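Long-range contacts in galacto-N-biose/lacto-N-biose I transporter substrate-binding protein (Bifidobacterium longum, PDB 2Z8F), which binds sugars containing galacto-N-biose or lacto-N-biose units and probably delivers them to its ABC transporter for uptake: residues A[96-101]-A[120-125]; A[172-177]-A[228-233]. One frame throughout, in Å; residues are numbered along the deposited sequence.

Interaction 1 of 2, residues A[96-101]-A[120-125]; sequences DVTQYA and GKAYGL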
loop_
_atom_site.group_PDB
_atom_site.type_symbol
_atom_site.label_atom_id
_atom_site.label_comp_id
_atom_site.label_asym_id
_atom_site.label_seq_id
_atom_site.Cartn_x
_atom_site.Cartn_y
_atom_site.Cartn_z
ATOM N N ASP A 96 7.723 -0.399 22.731
ATOM C CA ASP A 96 6.764 0.625 23.126
ATOM C C ASP A 96 7.479 1.973 23.222
ATOM O O ASP A 96 8.397 2.130 24.029
ATOM C CB ASP A 96 6.183 0.226 24.495
ATOM C CG ASP A 96 5.245 1.265 25.081
ATOM O OD1 ASP A 96 5.118 2.358 24.513
ATOM O OD2 ASP A 96 4.655 0.982 26.163
ATOM N N VAL A 97 7.092 2.912 22.366
ATOM C CA VAL A 97 7.689 4.261 22.337
ATOM C C VAL A 97 6.617 5.325 22.549
ATOM O O VAL A 97 6.716 6.460 22.051
ATOM C CB VAL A 97 8.482 4.533 21.032
ATOM C CG1 VAL A 97 9.803 3.758 21.026
ATOM C CG2 VAL A 97 7.661 4.201 19.787
ATOM N N THR A 98 5.559 4.955 23.271
ATOM C CA THR A 98 4.448 5.866 23.509
ATOM C C THR A 98 4.869 7.256 24.000
ATOM O O THR A 98 4.366 8.274 23.500
ATOM C CB THR A 98 3.446 5.239 24.506
ATOM O OG1 THR A 98 3.010 3.979 23.982
ATOM C CG2 THR A 98 2.224 6.131 24.690
ATOM N N GLN A 99 5.780 7.288 24.969
ATOM C CA GLN A 99 6.189 8.554 25.578
ATOM C C GLN A 99 6.927 9.466 24.583
ATOM O O GLN A 99 7.022 10.687 24.797
ATOM C CB GLN A 99 7.040 8.319 26.820
ATOM C CG GLN A 99 8.407 7.681 26.586
ATOM C CD GLN A 99 9.354 7.928 27.764
ATOM O OE1 GLN A 99 9.321 8.991 28.399
ATOM N NE2 GLN A 99 10.207 6.950 28.049
ATOM N N TYR A 100 7.449 8.868 23.508
ATOM C CA TYR A 100 8.094 9.653 22.447
ATOM C C TYR A 100 7.129 10.007 21.330
ATOM O O TYR A 100 7.058 11.156 20.927
ATOM C CB TYR A 100 9.333 8.933 21.898
ATOM C CG TYR A 100 10.263 8.471 22.992
ATOM C CD1 TYR A 100 10.906 9.394 23.818
ATOM C CD2 TYR A 100 10.495 7.111 23.214
ATOM C CE1 TYR A 100 11.735 8.991 24.845
ATOM C CE2 TYR A 100 11.328 6.688 24.241
ATOM C CZ TYR A 100 11.970 7.649 25.036
ATOM O OH TYR A 100 12.801 7.238 26.035
ATOM N N ALA A 101 6.368 9.018 20.843
ATOM C CA ALA A 101 5.330 9.267 19.837
ATOM C C ALA A 101 4.412 10.445 20.198
ATOM O O ALA A 101 4.095 11.253 19.341
ATOM C CB ALA A 101 4.490 7.998 19.580
ATOM N N GLY A 120 -3.440 1.127 22.735
ATOM C CA GLY A 120 -3.169 2.478 23.202
ATOM C C GLY A 120 -1.694 2.715 23.454
ATOM O O GLY A 120 -1.316 3.690 24.109
ATOM N N LYS A 121 -0.858 1.804 22.968
ATOM C CA LYS A 121 0.596 2.017 23.001
ATOM C C LYS A 121 1.101 2.237 21.580
ATOM O O LYS A 121 0.634 1.586 20.652
ATOM C CB LYS A 121 1.310 0.841 23.653
ATOM C CG LYS A 121 1.040 0.739 25.148
ATOM C CD LYS A 121 1.563 -0.565 25.724
ATOM C CE LYS A 121 1.428 -0.583 27.245
ATOM N NZ LYS A 121 1.831 -1.896 27.848
ATOM N N ALA A 122 2.054 3.157 21.417
ATOM C CA ALA A 122 2.586 3.483 20.091
ATOM C C ALA A 122 3.930 2.809 19.860
ATOM O O ALA A 122 4.734 2.665 20.795
ATOM C CB ALA A 122 2.704 5.001 19.899
ATOM N N TYR A 123 4.159 2.401 18.613
ATOM C CA TYR A 123 5.335 1.590 18.280
ATOM C C TYR A 123 6.193 2.207 17.195
ATOM O O TYR A 123 7.134 1.574 16.712
ATOM C CB TYR A 123 4.937 0.130 17.968
ATOM C CG TYR A 123 4.383 -0.532 19.205
ATOM C CD1 TYR A 123 5.241 -1.102 20.155
ATOM C CD2 TYR A 123 3.005 -0.538 19.461
ATOM C CE1 TYR A 123 4.733 -1.691 21.321
ATOM C CE2 TYR A 123 2.495 -1.119 20.631
ATOM C CZ TYR A 123 3.363 -1.686 21.543
ATOM O OH TYR A 123 2.879 -2.254 22.699
ATOM N N GLY A 124 5.887 3.455 16.863
ATOM C CA GLY A 124 6.682 4.225 15.881
ATOM C C GLY A 124 5.929 5.443 15.393
ATOM O O GLY A 124 5.131 6.045 16.138
ATOM N N LEU A 125 6.163 5.818 14.139
ATOM C CA LEU A 125 5.437 6.925 13.549
ATOM C C LEU A 125 4.960 6.584 12.142
ATOM O O LEU A 125 5.670 5.857 11.412
ATOM C CB LEU A 125 6.283 8.212 13.525
ATOM C CG LEU A 125 6.693 8.811 14.861
ATOM C CD1 LEU A 125 7.666 9.954 14.634
ATOM C CD2 LEU A 125 5.464 9.312 15.611
HETATM O O HOH W 1 4.807 -1.539 27.220
#

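Interaction 2 of 2, residues A[172-177]-A[228-233]; sequences SYQPDE and NPRWDP. With GAL (beta-D-galactopyranose), chain C; NAG (2-acetamido-2-deoxy-beta-D-glucopyranose), chain B.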
loop_
_atom_site.group_PDB
_atom_site.type_symbol
_atom_site.label_atom_id
_atom_site.label_comp_id
_atom_site.label_asym_id
_atom_site.label_seq_id
_atom_site.Cartn_x
_atom_site.Cartn_y
_atom_site.Cartn_z
ATOM N N SER A 172 -6.660 -4.154 -15.090
ATOM C CA SER A 172 -5.754 -5.269 -14.836
ATOM C C SER A 172 -6.234 -6.099 -13.653
ATOM O O SER A 172 -6.857 -5.574 -12.713
ATOM C CB SER A 172 -4.324 -4.798 -14.615
ATOM O OG SER A 172 -4.171 -4.185 -13.333
ATOM N N TYR A 173 -6.009 -7.402 -13.747
ATOM C CA TYR A 173 -6.178 -8.324 -12.637
ATOM C C TYR A 173 -4.775 -8.737 -12.225
ATOM O O TYR A 173 -4.055 -9.321 -13.046
ATOM C CB TYR A 173 -6.964 -9.542 -13.121
ATOM C CG TYR A 173 -7.169 -10.635 -12.109
ATOM C CD1 TYR A 173 -8.120 -10.502 -11.101
ATOM C CD2 TYR A 173 -6.446 -11.837 -12.178
ATOM C CE1 TYR A 173 -8.327 -11.525 -10.177
ATOM C CE2 TYR A 173 -6.667 -12.877 -11.263
ATOM C CZ TYR A 173 -7.616 -12.708 -10.259
ATOM O OH TYR A 173 -7.863 -13.715 -9.334
ATOM N N GLN A 174 -4.409 -8.451 -10.977
ATOM C CA GLN A 174 -3.037 -8.602 -10.510
ATOM C C GLN A 174 -2.972 -9.703 -9.452
ATOM O O GLN A 174 -3.079 -9.437 -8.240
ATOM C CB GLN A 174 -2.533 -7.261 -9.957
ATOM C CG GLN A 174 -2.493 -6.169 -11.011
ATOM C CD GLN A 174 -2.122 -4.823 -10.465
ATOM O OE1 GLN A 174 -1.575 -4.721 -9.373
ATOM N NE2 GLN A 174 -2.418 -3.776 -11.226
ATOM N N PRO A 175 -2.748 -10.958 -9.891
ATOM C CA PRO A 175 -2.797 -12.032 -8.909
ATOM C C PRO A 175 -1.747 -11.932 -7.807
ATOM O O PRO A 175 -1.998 -12.403 -6.702
ATOM C CB PRO A 175 -2.602 -13.309 -9.756
ATOM C CG PRO A 175 -2.051 -12.855 -11.039
ATOM C CD PRO A 175 -2.434 -11.440 -11.255
ATOM N N ASP A 176 -0.582 -11.337 -8.098
ATOM C CA ASP A 176 0.483 -11.146 -7.104
ATOM C C ASP A 176 0.232 -9.963 -6.146
ATOM O O ASP A 176 1.063 -9.674 -5.283
ATOM C CB ASP A 176 1.862 -10.966 -7.773
ATOM C CG ASP A 176 1.918 -9.797 -8.763
ATOM O OD1 ASP A 176 0.866 -9.309 -9.223
ATOM O OD2 ASP A 176 3.044 -9.353 -9.117
ATOM N N GLU A 177 -0.924 -9.308 -6.304
ATOM C CA GLU A 177 -1.318 -8.188 -5.448
ATOM C C GLU A 177 -2.690 -8.425 -4.877
ATOM O O GLU A 177 -3.270 -7.511 -4.280
ATOM C CB GLU A 177 -1.287 -6.856 -6.209
ATOM C CG GLU A 177 0.173 -6.345 -6.390
ATOM C CD GLU A 177 0.800 -5.902 -5.053
ATOM O OE1 GLU A 177 0.046 -5.555 -4.105
ATOM O OE2 GLU A 177 2.047 -5.890 -4.948
ATOM N N ASN A 228 -1.384 -10.322 -16.254
ATOM C CA ASN A 228 0.048 -10.300 -15.947
ATOM C C ASN A 228 0.267 -9.924 -14.483
ATOM O O ASN A 228 -0.417 -9.029 -13.980
ATOM C CB ASN A 228 0.785 -9.298 -16.838
ATOM C CG ASN A 228 0.533 -9.524 -18.318
ATOM O OD1 ASN A 228 0.038 -8.628 -19.006
ATOM N ND2 ASN A 228 0.854 -10.729 -18.812
ATOM N N PRO A 229 1.184 -10.615 -13.785
ATOM C CA PRO A 229 1.531 -10.217 -12.420
ATOM C C PRO A 229 2.085 -8.790 -12.423
ATOM O O PRO A 229 2.835 -8.422 -13.337
ATOM C CB PRO A 229 2.611 -11.241 -12.025
ATOM C CG PRO A 229 2.303 -12.427 -12.896
ATOM C CD PRO A 229 1.911 -11.835 -14.202
ATOM N N ARG A 230 1.687 -7.977 -11.443
ATOM C CA ARG A 230 2.022 -6.542 -11.425
ATOM C C ARG A 230 3.526 -6.284 -11.532
ATOM O O ARG A 230 3.974 -5.314 -12.169
ATOM C CB ARG A 230 1.504 -5.940 -10.106
ATOM C CG ARG A 230 1.872 -4.476 -9.849
ATOM C CD ARG A 230 1.317 -3.547 -10.913
ATOM N NE ARG A 230 1.676 -2.158 -10.668
ATOM C CZ ARG A 230 2.830 -1.603 -11.011
ATOM N NH1 ARG A 230 3.773 -2.322 -11.623
ATOM N NH2 ARG A 230 3.038 -0.329 -10.738
ATOM N N TRP A 231 4.284 -7.148 -10.879
ATOM C CA TRP A 231 5.719 -6.917 -10.717
ATOM C C TRP A 231 6.557 -7.656 -11.750
ATOM O O TRP A 231 7.788 -7.591 -11.702
ATOM C CB TRP A 231 6.141 -7.152 -9.254
ATOM C CG TRP A 231 5.267 -6.295 -8.345
ATOM C CD1 TRP A 231 4.260 -6.730 -7.534
ATOM C CD2 TRP A 231 5.267 -4.855 -8.256
ATOM N NE1 TRP A 231 3.638 -5.654 -6.936
ATOM C CE2 TRP A 231 4.239 -4.493 -7.353
ATOM C CE3 TRP A 231 6.031 -3.842 -8.854
ATOM C CZ2 TRP A 231 3.954 -3.157 -7.027
ATOM C CZ3 TRP A 231 5.761 -2.513 -8.526
ATOM C CH2 TRP A 231 4.727 -2.185 -7.617
ATOM N N ASP A 232 5.888 -8.312 -12.696
ATOM C CA ASP A 232 6.555 -8.973 -13.835
ATOM C C ASP A 232 6.801 -8.027 -15.013
ATOM O O ASP A 232 6.019 -7.113 -15.259
ATOM C CB ASP A 232 5.725 -10.171 -14.304
ATOM C CG ASP A 232 5.939 -11.399 -13.442
ATOM O OD1 ASP A 232 6.734 -11.330 -12.470
ATOM O OD2 ASP A 232 5.318 -12.445 -13.739
ATOM N N PRO A 233 7.895 -8.254 -15.781
ATOM C CA PRO A 233 8.126 -7.460 -16.988
ATOM C C PRO A 233 6.957 -7.434 -17.979
ATOM O O PRO A 233 6.813 -6.469 -18.732
ATOM C CB PRO A 233 9.359 -8.144 -17.626
ATOM C CG PRO A 233 10.053 -8.784 -16.469
ATOM C CD PRO A 233 8.984 -9.212 -15.519
HETATM C C1 GAL C . 3.728 -9.677 -2.359
HETATM C C2 GAL C . 3.968 -8.298 -1.721
HETATM C C3 GAL C . 4.089 -7.169 -2.736
HETATM C C4 GAL C . 5.057 -7.546 -3.863
HETATM C C5 GAL C . 4.675 -8.915 -4.432
HETATM C C6 GAL C . 5.661 -9.406 -5.489
HETATM O O2 GAL C . 2.900 -8.052 -0.843
HETATM O O3 GAL C . 4.494 -6.054 -1.939
HETATM O O4 GAL C . 6.324 -7.649 -3.267
HETATM O O5 GAL C . 4.654 -9.873 -3.403
HETATM O O6 GAL C . 5.203 -10.687 -5.934
HETATM C C1 NAG B . 4.522 -4.776 -2.589
HETATM C C2 NAG B . 4.462 -3.723 -1.482
HETATM C C3 NAG B . 4.767 -2.292 -1.948
HETATM C C4 NAG B . 6.041 -2.290 -2.840
HETATM C C5 NAG B . 5.839 -3.335 -3.944
HETATM C C6 NAG B . 6.974 -3.305 -4.973
HETATM C C7 NAG B . 3.019 -3.962 0.435
HETATM C C8 NAG B . 1.603 -3.987 0.947
HETATM N N2 NAG B . 3.121 -3.788 -0.870
HETATM O O3 NAG B . 4.894 -1.602 -0.713
HETATM O O4 NAG B . 6.179 -1.023 -3.434
HETATM O O5 NAG B . 5.729 -4.603 -3.320
HETATM O O6 NAG B . 8.162 -3.706 -4.336
HETATM O O7 NAG B . 3.951 -4.070 1.233
HETATM O O HOH W 2 -2.667 -7.846 -14.961
#

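Interaction 1 of 2, residues A[96-101]-A[120-125]
An Asx turn at Asp96 leads into helix 98-104 and joins its start to Ala122 on strand 121-126, part of the mixed sheet in this solute-binding-protein fold. Val97 N donates to Ala122 O over 2.8 Å, and Ala122 N returns a bond to the side chain of Thr98, reaching OG1 at 2.9 Å and 161°. That hydroxyl spends its own proton on Asp96 OD1, 2.7 Å from Thr98 OG1, arriving on the syn side and 29° out of the carboxylate plane. Asp96 OD1 also closes the turn by accepting from Thr98 N at 2.9 Å. Asp96 CG is anti to the backbone N (chi1 175°), and the side chain crosses the extended Lys121 chain at about a right angle, Asp96 OD2 lying 3.5 Å from Lys121 CD, while a water bridges OD2 to Lys121 NZ. An alanine in place of Asp96 would probably leave both Thr98 N and the Thr98 hydroxyl proton without their acceptor and undo the turn. One turn deeper, Ala101 faces the strand and helix 301-311 packs beside it through Met305. Ala101 CB sits 3.5 Å from Ala122 CB and 4.3 Å from Leu125 CD2.

Interaction 2 of 2, residues A[172-177]-A[228-233]
Trp231, held by Asp176 and Glu177, forms one wall of the glycan pocket. Its CG is anti to the carbonyl carbon (chi1 -54°); CB and CG pass Asp176 OD2 at van der Waals range, and Trp231 CD1 comes within 3.3 Å of Asp176 OD2. Trp231 NE1 then donates to Glu177 OE2 at 2.6 Å, the acceptor lying near the ring plane and approached on its anti side. Further out, Trp231 CZ2 lies 3.6 Å from NAG C5, and CE2, CE3, CZ3 and CH2 all lie near NAG C6, which sits 3.5 Å above one face of the Trp231 ring, offset toward the rim, consistent with CH-pi packing. Arg230 backs the opposite face: its CG lies over the rim and Trp231 CH2 over the centre of its guanidinium, whose NE forms a salt bridge to Glu253. The indole is thus sandwiched between arginine and sugar. Asp176 grips the type I beta turn from Pro229 to Asp232, OD1 taking Arg230 N at 2.7 Å and OD2 taking Trp231 N at 3.1 Å through its syn lone pair. Glu177 OE1 is bound by Asn180 of helix 178-187, which follows residues 172-177, while residues 228-233 run into helix 233-240, whose Phe235 packs against both Gln174 and Arg230.

Interactions 1 and 2 show that contacts of one chain can differ widely in their distance from its ligand. They lie on opposite sides of the chain's centre, their own centres 36 Å apart and their nearest atoms about 20 Å apart, without touching. Interaction 2 belongs to the glycan pocket itself, contributing Asp176, Glu177 and Trp231 to its 21 residues. Interaction 1 stands back from it: the side chain of Leu125 is about 13 Å from a bound galactose, and that of Val97 about 11 Å from a zinc ion. Residues 121-125 lie in the mixed sheet, whereas 172-177 and 228-233 are loops. Solute-binding proteins of this family hold their ligand between two lobes, and the placement of the two contacts is consistent with that.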